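Local coordinates for protein probable zinc protease (Pseudomonas aeruginosa, PDB 4NNZ) that probably cleaves peptide bonds as a zinc-dependent metallopeptidase of the M16 family, forming one subunit of a heterodimeric protease, at residues Leu16-Pro27 and Ala190-Ala200; Arg110-Phe121 and Ile174-Glu182. All coordinates share one frame; numbering follows the deposited sequence.

Contact 1: Leu16-Pro27 and Ala190-Ala200; sequences LKVIVREDHRAP and ATLVVVGDVTA
Two acidic side chains, one from each segment, reach across: Glu22 sets its CG beside its own backbone N (chi1 -56°) and then runs out extended to Ala200, while Asp197 turns its carboxylate anti to its N (chi1 -171°) to meet His24. They lie at the C-terminal end of a parallel strand pair, 17-22 beside 190-196, inside the six-stranded mixed sheet of an M16 domain. The ladder runs from Leu192 N to Lys17 O (3.0 Å) through Val194 N to Ile19 O (2.8 Å) and on to Gly196 N bonded to Arg21 O. On one face Val18 CG1 packs alongside Leu192 CD2 at 4.1 Å, and Val20 continues this layer toward Ala200 and helix 200-211; on the other, Ile19 and Val195 meet helix 367-379. Glu22 OE1 uses its anti lone pair to take the N-H of Ala200 (2.8 Å), a position at the helix start that would favour its negative charge. His24 ND1 makes a weak bond to Asp197 OD1, the carboxylate standing nearly perpendicular to the ring. Past the ladder, Gly196 O is gripped from opposite faces of its plane by Asp23 N (2.7 Å) and Val198 N (2.8 Å).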
loop_
_atom_site.group_PDB
_atom_site.type_symbol
_atom_site.label_atom_id
_atom_site.label_comp_id
_atom_site.label_asym_id
_atom_site.label_seq_id
_atom_site.Cartn_x
_atom_site.Cartn_y
_atom_site.Cartn_z
ATOM N N LEU A 16 22.089 -21.505 -2.806
ATOM C CA LEU A 16 21.336 -21.736 -3.989
ATOM C C LEU A 16 20.767 -23.093 -3.850
ATOM O O LEU A 16 21.443 -23.977 -3.452
ATOM C CB LEU A 16 22.261 -21.716 -5.172
ATOM C CG LEU A 16 21.579 -21.928 -6.500
ATOM C CD1 LEU A 16 20.471 -20.922 -6.662
ATOM C CD2 LEU A 16 22.579 -21.768 -7.598
ATOM N N LYS A 17 19.510 -23.253 -4.192
ATOM C CA LYS A 17 18.839 -24.527 -4.196
ATOM C C LYS A 17 18.767 -24.978 -5.616
ATOM O O LYS A 17 18.516 -24.197 -6.483
ATOM C CB LYS A 17 17.442 -24.376 -3.643
ATOM C CG LYS A 17 16.720 -25.676 -3.419
ATOM C CD LYS A 17 15.412 -25.456 -2.694
ATOM C CE LYS A 17 14.970 -26.689 -1.940
ATOM N NZ LYS A 17 13.872 -26.414 -0.990
ATOM N N VAL A 18 19.036 -26.242 -5.858
ATOM C CA VAL A 18 19.019 -26.756 -7.201
ATOM C C VAL A 18 18.047 -27.899 -7.281
ATOM O O VAL A 18 18.051 -28.759 -6.453
ATOM C CB VAL A 18 20.418 -27.188 -7.666
ATOM C CG1 VAL A 18 20.361 -27.672 -9.083
ATOM C CG2 VAL A 18 21.398 -26.040 -7.561
ATOM N N ILE A 19 17.181 -27.876 -8.269
ATOM C CA ILE A 19 16.261 -28.964 -8.459
ATOM C C ILE A 19 16.389 -29.526 -9.843
ATOM O O ILE A 19 16.412 -28.801 -10.795
ATOM C CB ILE A 19 14.821 -28.557 -8.184
ATOM C CG1 ILE A 19 14.680 -28.092 -6.749
ATOM C CG2 ILE A 19 13.921 -29.744 -8.384
ATOM C CD1 ILE A 19 13.382 -27.424 -6.426
ATOM N N VAL A 20 16.519 -30.834 -9.933
ATOM C CA VAL A 20 16.728 -31.492 -11.210
ATOM C C VAL A 20 15.785 -32.632 -11.471
ATOM O O VAL A 20 15.676 -33.523 -10.680
ATOM C CB VAL A 20 18.143 -32.054 -11.322
ATOM C CG1 VAL A 20 18.363 -32.609 -12.688
ATOM C CG2 VAL A 20 19.153 -30.979 -11.076
ATOM N N ARG A 21 15.125 -32.605 -12.610
ATOM C CA ARG A 21 14.361 -33.746 -13.045
ATOM C C ARG A 21 14.763 -34.251 -14.408
ATOM O O ARG A 21 14.807 -33.517 -15.355
ATOM C CB ARG A 21 12.890 -33.453 -13.051
ATOM C CG ARG A 21 12.117 -34.708 -13.308
ATOM C CD ARG A 21 10.659 -34.414 -13.362
ATOM N NE ARG A 21 10.227 -33.865 -12.104
ATOM C CZ ARG A 21 8.977 -33.562 -11.831
ATOM N NH1 ARG A 21 8.049 -33.770 -12.735
ATOM N NH2 ARG A 21 8.662 -33.055 -10.665
ATOM N N GLU A 22 15.043 -35.536 -14.491
ATOM C CA GLU A 22 15.493 -36.149 -15.710
ATOM C C GLU A 22 14.346 -36.629 -16.551
ATOM O O GLU A 22 13.455 -37.254 -16.064
ATOM C CB GLU A 22 16.399 -37.305 -15.371
ATOM C CG GLU A 22 17.559 -36.884 -14.506
ATOM C CD GLU A 22 18.283 -38.047 -13.887
ATOM O OE1 GLU A 22 19.419 -37.865 -13.409
ATOM O OE2 GLU A 22 17.707 -39.141 -13.880
ATOM N N ASP A 23 14.351 -36.268 -17.816
ATOM C CA ASP A 23 13.407 -36.789 -18.769
ATOM C C ASP A 23 14.143 -36.948 -20.079
ATOM O O ASP A 23 14.489 -35.985 -20.694
ATOM C CB ASP A 23 12.255 -35.808 -18.891
ATOM C CG ASP A 23 11.223 -36.229 -19.878
ATOM O OD1 ASP A 23 11.528 -37.021 -20.758
ATOM O OD2 ASP A 23 10.088 -35.755 -19.789
ATOM N N HIS A 24 14.377 -38.170 -20.512
ATOM C CA HIS A 24 15.220 -38.425 -21.672
ATOM C C HIS A 24 14.463 -38.677 -22.967
ATOM O O HIS A 24 15.012 -39.143 -23.926
ATOM C CB HIS A 24 16.223 -39.535 -21.393
ATOM C CG HIS A 24 16.731 -39.547 -19.994
ATOM N ND1 HIS A 24 17.892 -38.919 -19.625
ATOM C CD2 HIS A 24 16.239 -40.113 -18.874
ATOM C CE1 HIS A 24 18.097 -39.095 -18.336
ATOM N NE2 HIS A 24 17.107 -39.818 -17.856
ATOM N N ARG A 25 13.201 -38.306 -22.984
ATOM C CA ARG A 25 12.322 -38.531 -24.103
ATOM C C ARG A 25 12.762 -37.818 -25.344
ATOM O O ARG A 25 12.486 -38.243 -26.436
ATOM C CB ARG A 25 10.906 -38.154 -23.731
ATOM C CG ARG A 25 10.147 -39.317 -23.137
ATOM C CD ARG A 25 8.773 -38.911 -22.693
ATOM N NE ARG A 25 8.843 -37.755 -21.834
ATOM C CZ ARG A 25 7.989 -36.755 -21.890
ATOM N NH1 ARG A 25 8.128 -35.729 -21.078
ATOM N NH2 ARG A 25 7.004 -36.793 -22.760
ATOM N N ALA A 26 13.456 -36.722 -25.159
ATOM C CA ALA A 26 13.984 -35.983 -26.258
ATOM C C ALA A 26 15.270 -35.379 -25.788
ATOM O O ALA A 26 15.457 -35.206 -24.597
ATOM C CB ALA A 26 13.015 -34.917 -26.651
ATOM N N PRO A 27 16.164 -35.032 -26.689
ATOM C CA PRO A 27 17.436 -34.444 -26.285
ATOM C C PRO A 27 17.389 -32.931 -26.080
ATOM O O PRO A 27 18.091 -32.189 -26.722
ATOM C CB PRO A 27 18.310 -34.772 -27.469
ATOM C CG PRO A 27 17.378 -34.597 -28.588
ATOM C CD PRO A 27 16.115 -35.241 -28.131
ATOM N N ALA A 190 17.453 -17.619 -4.529
ATOM C CA ALA A 190 17.179 -18.123 -5.844
ATOM C C ALA A 190 17.047 -19.620 -5.954
ATOM O O ALA A 190 17.550 -20.345 -5.153
ATOM C CB ALA A 190 18.220 -17.617 -6.804
ATOM N N THR A 191 16.325 -20.069 -6.955
ATOM C CA THR A 191 16.223 -21.486 -7.248
ATOM C C THR A 191 16.549 -21.792 -8.683
ATOM O O THR A 191 16.037 -21.178 -9.539
ATOM C CB THR A 191 14.838 -22.041 -6.980
ATOM O OG1 THR A 191 14.466 -21.732 -5.661
ATOM C CG2 THR A 191 14.879 -23.469 -7.050
ATOM N N LEU A 192 17.390 -22.773 -8.927
ATOM C CA LEU A 192 17.722 -23.169 -10.256
ATOM C C LEU A 192 16.980 -24.429 -10.514
ATOM O O LEU A 192 17.032 -25.319 -9.726
ATOM C CB LEU A 192 19.190 -23.457 -10.348
ATOM C CG LEU A 192 19.612 -24.117 -11.643
ATOM C CD1 LEU A 192 19.355 -23.213 -12.812
ATOM C CD2 LEU A 192 21.061 -24.500 -11.584
ATOM N N VAL A 193 16.248 -24.489 -11.613
ATOM C CA VAL A 193 15.490 -25.671 -11.924
ATOM C C VAL A 193 15.866 -26.243 -13.252
ATOM O O VAL A 193 15.926 -25.535 -14.211
ATOM C CB VAL A 193 13.998 -25.399 -11.922
ATOM C CG1 VAL A 193 13.265 -26.696 -12.098
ATOM C CG2 VAL A 193 13.608 -24.767 -10.623
ATOM N N VAL A 194 16.159 -27.531 -13.291
ATOM C CA VAL A 194 16.525 -28.181 -14.534
ATOM C C VAL A 194 15.731 -29.426 -14.838
ATOM O O VAL A 194 15.698 -30.340 -14.054
ATOM C CB VAL A 194 18.010 -28.538 -14.544
ATOM C CG1 VAL A 194 18.425 -29.049 -15.892
ATOM C CG2 VAL A 194 18.835 -27.332 -14.190
ATOM N N VAL A 195 15.103 -29.473 -15.986
ATOM C CA VAL A 195 14.468 -30.697 -16.398
ATOM C C VAL A 195 14.755 -31.057 -17.852
ATOM O O VAL A 195 14.920 -30.202 -18.699
ATOM C CB VAL A 195 12.979 -30.815 -15.951
ATOM C CG1 VAL A 195 12.529 -29.666 -15.100
ATOM C CG2 VAL A 195 12.020 -31.057 -17.076
ATOM N N GLY A 196 14.825 -32.347 -18.114
ATOM C CA GLY A 196 15.156 -32.784 -19.438
ATOM C C GLY A 196 16.173 -33.887 -19.488
ATOM O O GLY A 196 16.391 -34.591 -18.549
ATOM N N ASP A 197 16.838 -33.967 -20.612
ATOM C CA ASP A 197 17.741 -35.030 -20.938
ATOM C C ASP A 197 19.078 -34.764 -20.290
ATOM O O ASP A 197 20.041 -34.441 -20.943
ATOM C CB ASP A 197 17.881 -35.034 -22.454
ATOM C CG ASP A 197 18.613 -36.215 -22.982
ATOM O OD1 ASP A 197 18.427 -37.320 -22.477
ATOM O OD2 ASP A 197 19.363 -36.040 -23.940
ATOM N N VAL A 198 19.129 -34.893 -18.980
ATOM C CA VAL A 198 20.374 -34.730 -18.269
ATOM C C VAL A 198 20.397 -35.631 -17.081
ATOM O O VAL A 198 19.394 -36.177 -16.702
ATOM C CB VAL A 198 20.587 -33.326 -17.713
ATOM C CG1 VAL A 198 20.882 -32.341 -18.806
ATOM C CG2 VAL A 198 19.405 -32.913 -16.884
ATOM N N THR A 199 21.566 -35.722 -16.474
ATOM C CA THR A 199 21.771 -36.488 -15.275
ATOM C C THR A 199 22.005 -35.571 -14.122
ATOM O O THR A 199 22.675 -34.589 -14.231
ATOM C CB THR A 199 22.955 -37.423 -15.418
ATOM O OG1 THR A 199 24.130 -36.670 -15.683
ATOM C CG2 THR A 199 22.722 -38.320 -16.558
ATOM N N ALA A 200 21.442 -35.922 -12.994
ATOM C CA ALA A 200 21.436 -35.059 -11.849
ATOM C C ALA A 200 22.823 -34.758 -11.395
ATOM O O ALA A 200 23.078 -33.711 -10.856
ATOM C CB ALA A 200 20.637 -35.684 -10.738
#

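Contact 2: Arg110-Phe121 and Ile174-Glu182; sequences RMAHLSLPVDQF and IDDLRHWYE
Leu116 and Leu177 meet at the apolar centre, their side chains crossing at about a right angle with CD2 of Leu116 3.9 Å from CD1 of Leu177. The same CD1 of Leu177 lies near Phe121 CE1, tying the leucine pair to helix 118-137. The phenyl ring of Phe121 then extends over the start of helix 174-184: the backbone N of Ile174 sits above one ring face, displaced toward the rim, and Ile174 CB approaches Phe121 CD2 at 4.2 Å. With CG1 anti to its backbone N (chi1 -168°), Ile174 sends CD1 outward to Val118 CA (3.9 Å), where it also lies beneath one face of the Arg178 guanidinium. That guanidinium is held by its own helix, through the NH1 salt bridge to Asp175 OD1 (3.3 Å). At the other end of the interface Leu114 and Tyr181 run antiparallel alongside one another. Leu114 CB stands over the middle of the aromatic ring, 3.7 Å from its centroid and 10° off the normal, a CH-pi contact, while Leu114 CD2 covers Tyr181 CB and CD2. Farthest out, the Tyr181 hydroxyl enters the carboxyl-terminal end of helix 100-112: OH is 2.7 Å from Met111 O and 3.1 Å from Arg110 O, the latter carbonyl oxygen at the ring edge, near its plane. A buried phenol thus ends among backbone carbonyls of the last helical turn. Leu114, Leu116, Phe121 and Leu177 also touch helix 49-56, which carries the HxxEH sequence that in M16 peptidases supplies two of the zinc ligands and the catalytic glutamate, so this is the packing of linker 113-117, helix 118-137 and helix 174-184 against the probable active-site helix of an M16 domain.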
loop_
_atom_site.group_PDB
_atom_site.type_symbol
_atom_site.label_atom_id
_atom_site.label_comp_id
_atom_site.label_asym_id
_atom_site.label_seq_id
_atom_site.Cartn_x
_atom_site.Cartn_y
_atom_site.Cartn_z
ATOM N N ARG A 110 24.556 -13.371 -14.717
ATOM C CA ARG A 110 23.550 -12.459 -14.311
ATOM C C ARG A 110 23.581 -12.329 -12.817
ATOM O O ARG A 110 23.492 -11.263 -12.296
ATOM C CB ARG A 110 22.226 -13.072 -14.709
ATOM C CG ARG A 110 21.217 -12.119 -15.280
ATOM C CD ARG A 110 19.807 -12.635 -15.092
ATOM N NE ARG A 110 19.515 -13.681 -16.049
ATOM C CZ ARG A 110 19.613 -13.529 -17.352
ATOM N NH1 ARG A 110 19.989 -12.374 -17.844
ATOM N NH2 ARG A 110 19.342 -14.533 -18.155
ATOM N N MET A 111 23.650 -13.439 -12.130
ATOM C CA MET A 111 23.646 -13.434 -10.698
ATOM C C MET A 111 24.861 -12.769 -10.137
ATOM O O MET A 111 24.807 -12.097 -9.147
ATOM C CB MET A 111 23.556 -14.850 -10.195
ATOM C CG MET A 111 23.047 -14.973 -8.795
ATOM S SD MET A 111 22.700 -16.656 -8.439
ATOM C CE MET A 111 24.320 -17.240 -8.168
ATOM N N ALA A 112 25.973 -13.007 -10.783
ATOM C CA ALA A 112 27.241 -12.517 -10.330
ATOM C C ALA A 112 27.430 -11.016 -10.344
ATOM O O ALA A 112 28.051 -10.476 -9.454
ATOM C CB ALA A 112 28.351 -13.196 -11.090
ATOM N N HIS A 113 26.990 -10.355 -11.385
ATOM C CA HIS A 113 27.173 -8.940 -11.409
ATOM C C HIS A 113 26.249 -8.273 -12.370
ATOM O O HIS A 113 25.793 -8.875 -13.304
ATOM C CB HIS A 113 28.608 -8.633 -11.755
ATOM C CG HIS A 113 28.943 -8.879 -13.182
ATOM N ND1 HIS A 113 28.990 -7.872 -14.115
ATOM C CD2 HIS A 113 29.238 -10.018 -13.839
ATOM C CE1 HIS A 113 29.299 -8.383 -15.287
ATOM N NE2 HIS A 113 29.449 -9.685 -15.147
ATOM N N LEU A 114 25.996 -7.006 -12.147
ATOM C CA LEU A 114 25.075 -6.301 -12.976
ATOM C C LEU A 114 25.811 -5.279 -13.751
ATOM O O LEU A 114 26.320 -4.347 -13.195
ATOM C CB LEU A 114 24.039 -5.598 -12.120
ATOM C CG LEU A 114 23.068 -4.721 -12.897
ATOM C CD1 LEU A 114 22.533 -5.422 -14.122
ATOM C CD2 LEU A 114 21.948 -4.223 -12.032
ATOM N N SER A 115 25.810 -5.420 -15.062
ATOM C CA SER A 115 26.394 -4.409 -15.908
ATOM C C SER A 115 25.273 -3.602 -16.458
ATOM O O SER A 115 24.523 -4.065 -17.263
ATOM C CB SER A 115 27.161 -5.052 -17.054
ATOM O OG SER A 115 28.405 -4.420 -17.272
ATOM N N LEU A 116 25.157 -2.384 -15.992
ATOM C CA LEU A 116 24.082 -1.540 -16.404
ATOM C C LEU A 116 24.593 -0.147 -16.469
ATOM O O LEU A 116 24.757 0.502 -15.478
ATOM C CB LEU A 116 22.949 -1.646 -15.400
ATOM C CG LEU A 116 21.756 -0.721 -15.509
ATOM C CD1 LEU A 116 21.165 -0.772 -16.895
ATOM C CD2 LEU A 116 20.742 -1.179 -14.491
ATOM N N PRO A 117 24.786 0.312 -17.672
ATOM C CA PRO A 117 25.288 1.644 -17.938
ATOM C C PRO A 117 24.261 2.713 -17.757
ATOM O O PRO A 117 23.120 2.538 -18.065
ATOM C CB PRO A 117 25.652 1.570 -19.405
ATOM C CG PRO A 117 26.032 0.165 -19.608
ATOM C CD PRO A 117 25.178 -0.647 -18.701
ATOM N N VAL A 118 24.714 3.870 -17.353
ATOM C CA VAL A 118 23.859 4.997 -17.123
ATOM C C VAL A 118 23.154 5.312 -18.420
ATOM O O VAL A 118 22.043 5.779 -18.448
ATOM C CB VAL A 118 24.721 6.190 -16.765
ATOM C CG1 VAL A 118 25.800 6.332 -17.811
ATOM C CG2 VAL A 118 23.904 7.457 -16.696
ATOM N N ASP A 119 23.874 5.128 -19.498
ATOM C CA ASP A 119 23.380 5.406 -20.811
ATOM C C ASP A 119 22.266 4.455 -21.191
ATOM O O ASP A 119 21.282 4.836 -21.797
ATOM C CB ASP A 119 24.536 5.389 -21.791
ATOM C CG ASP A 119 25.846 5.960 -21.184
ATOM O OD1 ASP A 119 26.451 5.295 -20.317
ATOM O OD2 ASP A 119 26.270 7.079 -21.569
ATOM N N GLN A 120 22.437 3.198 -20.854
ATOM C CA GLN A 120 21.417 2.232 -21.120
ATOM C C GLN A 120 20.195 2.566 -20.307
ATOM O O GLN A 120 19.094 2.464 -20.770
ATOM C CB GLN A 120 21.934 0.848 -20.753
ATOM C CG GLN A 120 21.109 -0.318 -21.232
ATOM C CD GLN A 120 21.568 -1.652 -20.657
ATOM O OE1 GLN A 120 22.747 -1.976 -20.663
ATOM N NE2 GLN A 120 20.627 -2.434 -20.171
ATOM N N PHE A 121 20.410 2.928 -19.058
ATOM C CA PHE A 121 19.323 3.074 -18.146
ATOM C C PHE A 121 18.410 4.158 -18.609
ATOM O O PHE A 121 17.235 3.988 -18.666
ATOM C CB PHE A 121 19.854 3.409 -16.762
ATOM C CG PHE A 121 18.793 3.799 -15.800
ATOM C CD1 PHE A 121 17.956 2.868 -15.302
ATOM C CD2 PHE A 121 18.622 5.094 -15.434
ATOM C CE1 PHE A 121 16.966 3.210 -14.441
ATOM C CE2 PHE A 121 17.626 5.448 -14.576
ATOM C CZ PHE A 121 16.800 4.503 -14.077
ATOM N N ILE A 174 19.110 4.902 -11.237
ATOM C CA ILE A 174 20.030 3.827 -11.472
ATOM C C ILE A 174 20.484 3.196 -10.192
ATOM O O ILE A 174 20.644 2.010 -10.101
ATOM C CB ILE A 174 21.239 4.332 -12.250
ATOM C CG1 ILE A 174 22.041 3.170 -12.751
ATOM C CG2 ILE A 174 22.129 5.186 -11.396
ATOM C CD1 ILE A 174 23.257 3.610 -13.492
ATOM N N ASP A 175 20.729 4.041 -9.218
ATOM C CA ASP A 175 21.153 3.596 -7.927
ATOM C C ASP A 175 20.112 2.771 -7.257
ATOM O O ASP A 175 20.418 1.814 -6.616
ATOM C CB ASP A 175 21.608 4.766 -7.114
ATOM C CG ASP A 175 23.004 5.161 -7.464
ATOM O OD1 ASP A 175 23.893 4.301 -7.374
ATOM O OD2 ASP A 175 23.230 6.307 -7.879
ATOM N N ASP A 176 18.865 3.131 -7.450
ATOM C CA ASP A 176 17.784 2.387 -6.878
ATOM C C ASP A 176 17.750 0.987 -7.433
ATOM O O ASP A 176 17.490 0.055 -6.725
ATOM C CB ASP A 176 16.467 3.101 -7.116
ATOM C CG ASP A 176 16.377 4.408 -6.390
ATOM O OD1 ASP A 176 17.068 4.583 -5.394
ATOM O OD2 ASP A 176 15.612 5.273 -6.808
ATOM N N LEU A 177 17.987 0.864 -8.720
ATOM C CA LEU A 177 18.086 -0.401 -9.386
ATOM C C LEU A 177 19.260 -1.243 -8.969
ATOM O O LEU A 177 19.138 -2.410 -8.833
ATOM C CB LEU A 177 18.125 -0.185 -10.884
ATOM C CG LEU A 177 16.852 -0.156 -11.705
ATOM C CD1 LEU A 177 17.124 -0.788 -13.025
ATOM C CD2 LEU A 177 15.753 -0.919 -11.037
ATOM N N ARG A 178 20.412 -0.641 -8.792
ATOM C CA ARG A 178 21.586 -1.367 -8.380
ATOM C C ARG A 178 21.403 -1.950 -7.030
ATOM O O ARG A 178 21.859 -3.017 -6.741
ATOM C CB ARG A 178 22.775 -0.431 -8.297
ATOM C CG ARG A 178 23.321 0.019 -9.620
ATOM C CD ARG A 178 24.610 0.767 -9.448
ATOM N NE ARG A 178 25.194 1.133 -10.719
ATOM C CZ ARG A 178 25.375 2.382 -11.105
ATOM N NH1 ARG A 178 25.010 3.371 -10.320
ATOM N NH2 ARG A 178 25.923 2.649 -12.270
ATOM N N HIS A 179 20.817 -1.161 -6.167
ATOM C CA HIS A 179 20.635 -1.527 -4.806
ATOM C C HIS A 179 19.693 -2.670 -4.661
ATOM O O HIS A 179 19.856 -3.524 -3.837
ATOM C CB HIS A 179 20.146 -0.336 -4.041
ATOM C CG HIS A 179 20.002 -0.588 -2.588
ATOM N ND1 HIS A 179 21.077 -0.635 -1.738
ATOM C CD2 HIS A 179 18.912 -0.834 -1.835
ATOM C CE1 HIS A 179 20.655 -0.889 -0.519
ATOM N NE2 HIS A 179 19.343 -1.012 -0.552
ATOM N N TRP A 180 18.664 -2.632 -5.470
ATOM C CA TRP A 180 17.697 -3.678 -5.531
ATOM C C TRP A 180 18.351 -4.927 -6.022
ATOM O O TRP A 180 18.047 -5.995 -5.567
ATOM C CB TRP A 180 16.546 -3.246 -6.407
ATOM C CG TRP A 180 15.292 -3.981 -6.230
ATOM C CD1 TRP A 180 14.772 -4.839 -7.084
ATOM C CD2 TRP A 180 14.367 -3.887 -5.152
ATOM N NE1 TRP A 180 13.611 -5.322 -6.633
ATOM C CE2 TRP A 180 13.327 -4.743 -5.443
ATOM C CE3 TRP A 180 14.321 -3.164 -3.973
ATOM C CZ2 TRP A 180 12.267 -4.911 -4.614
ATOM C CZ3 TRP A 180 13.289 -3.336 -3.166
ATOM C CH2 TRP A 180 12.262 -4.195 -3.482
ATOM N N TYR A 181 19.246 -4.790 -6.975
ATOM C CA TYR A 181 19.948 -5.935 -7.471
ATOM C C TYR A 181 20.800 -6.531 -6.384
ATOM O O TYR A 181 20.796 -7.708 -6.179
ATOM C CB TYR A 181 20.772 -5.587 -8.701
ATOM C CG TYR A 181 21.766 -6.634 -9.071
ATOM C CD1 TYR A 181 22.921 -6.768 -8.361
ATOM C CD2 TYR A 181 21.547 -7.494 -10.106
ATOM C CE1 TYR A 181 23.833 -7.735 -8.654
ATOM C CE2 TYR A 181 22.466 -8.458 -10.414
ATOM C CZ TYR A 181 23.606 -8.562 -9.677
ATOM O OH TYR A 181 24.531 -9.502 -9.966
ATOM N N GLU A 182 21.501 -5.689 -5.662
ATOM C CA GLU A 182 22.370 -6.129 -4.612
ATOM C C GLU A 182 21.640 -6.830 -3.533
ATOM O O GLU A 182 22.140 -7.762 -2.972
ATOM C CB GLU A 182 23.022 -4.929 -3.961
ATOM C CG GLU A 182 24.318 -4.516 -4.584
ATOM C CD GLU A 182 24.709 -3.114 -4.212
ATOM O OE1 GLU A 182 23.885 -2.383 -3.665
ATOM O OE2 GLU A 182 25.854 -2.741 -4.464
#

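Contact 1 and contact 2 belong to the same half of the chain, their centres about 29 Å apart and their nearest atoms about 5 Å apart without touching. Along the sequence the order is 16-27, 110-121, 174-182, 190-200, so both segments of contact 2 fall between those of contact 1. Helix 174-184 is followed directly by strand 190-196, carrying the chain from the helical layer of contact 2 into the sheet of contact 1. There the returning strand is inserted between 17-22 and 28-35, joining sequence-distant parts into one M16 domain. Asp176, on the helix of contact 2, additionally forms a salt bridge with Arg223 of a second copy of this chain in the crystallised assembly.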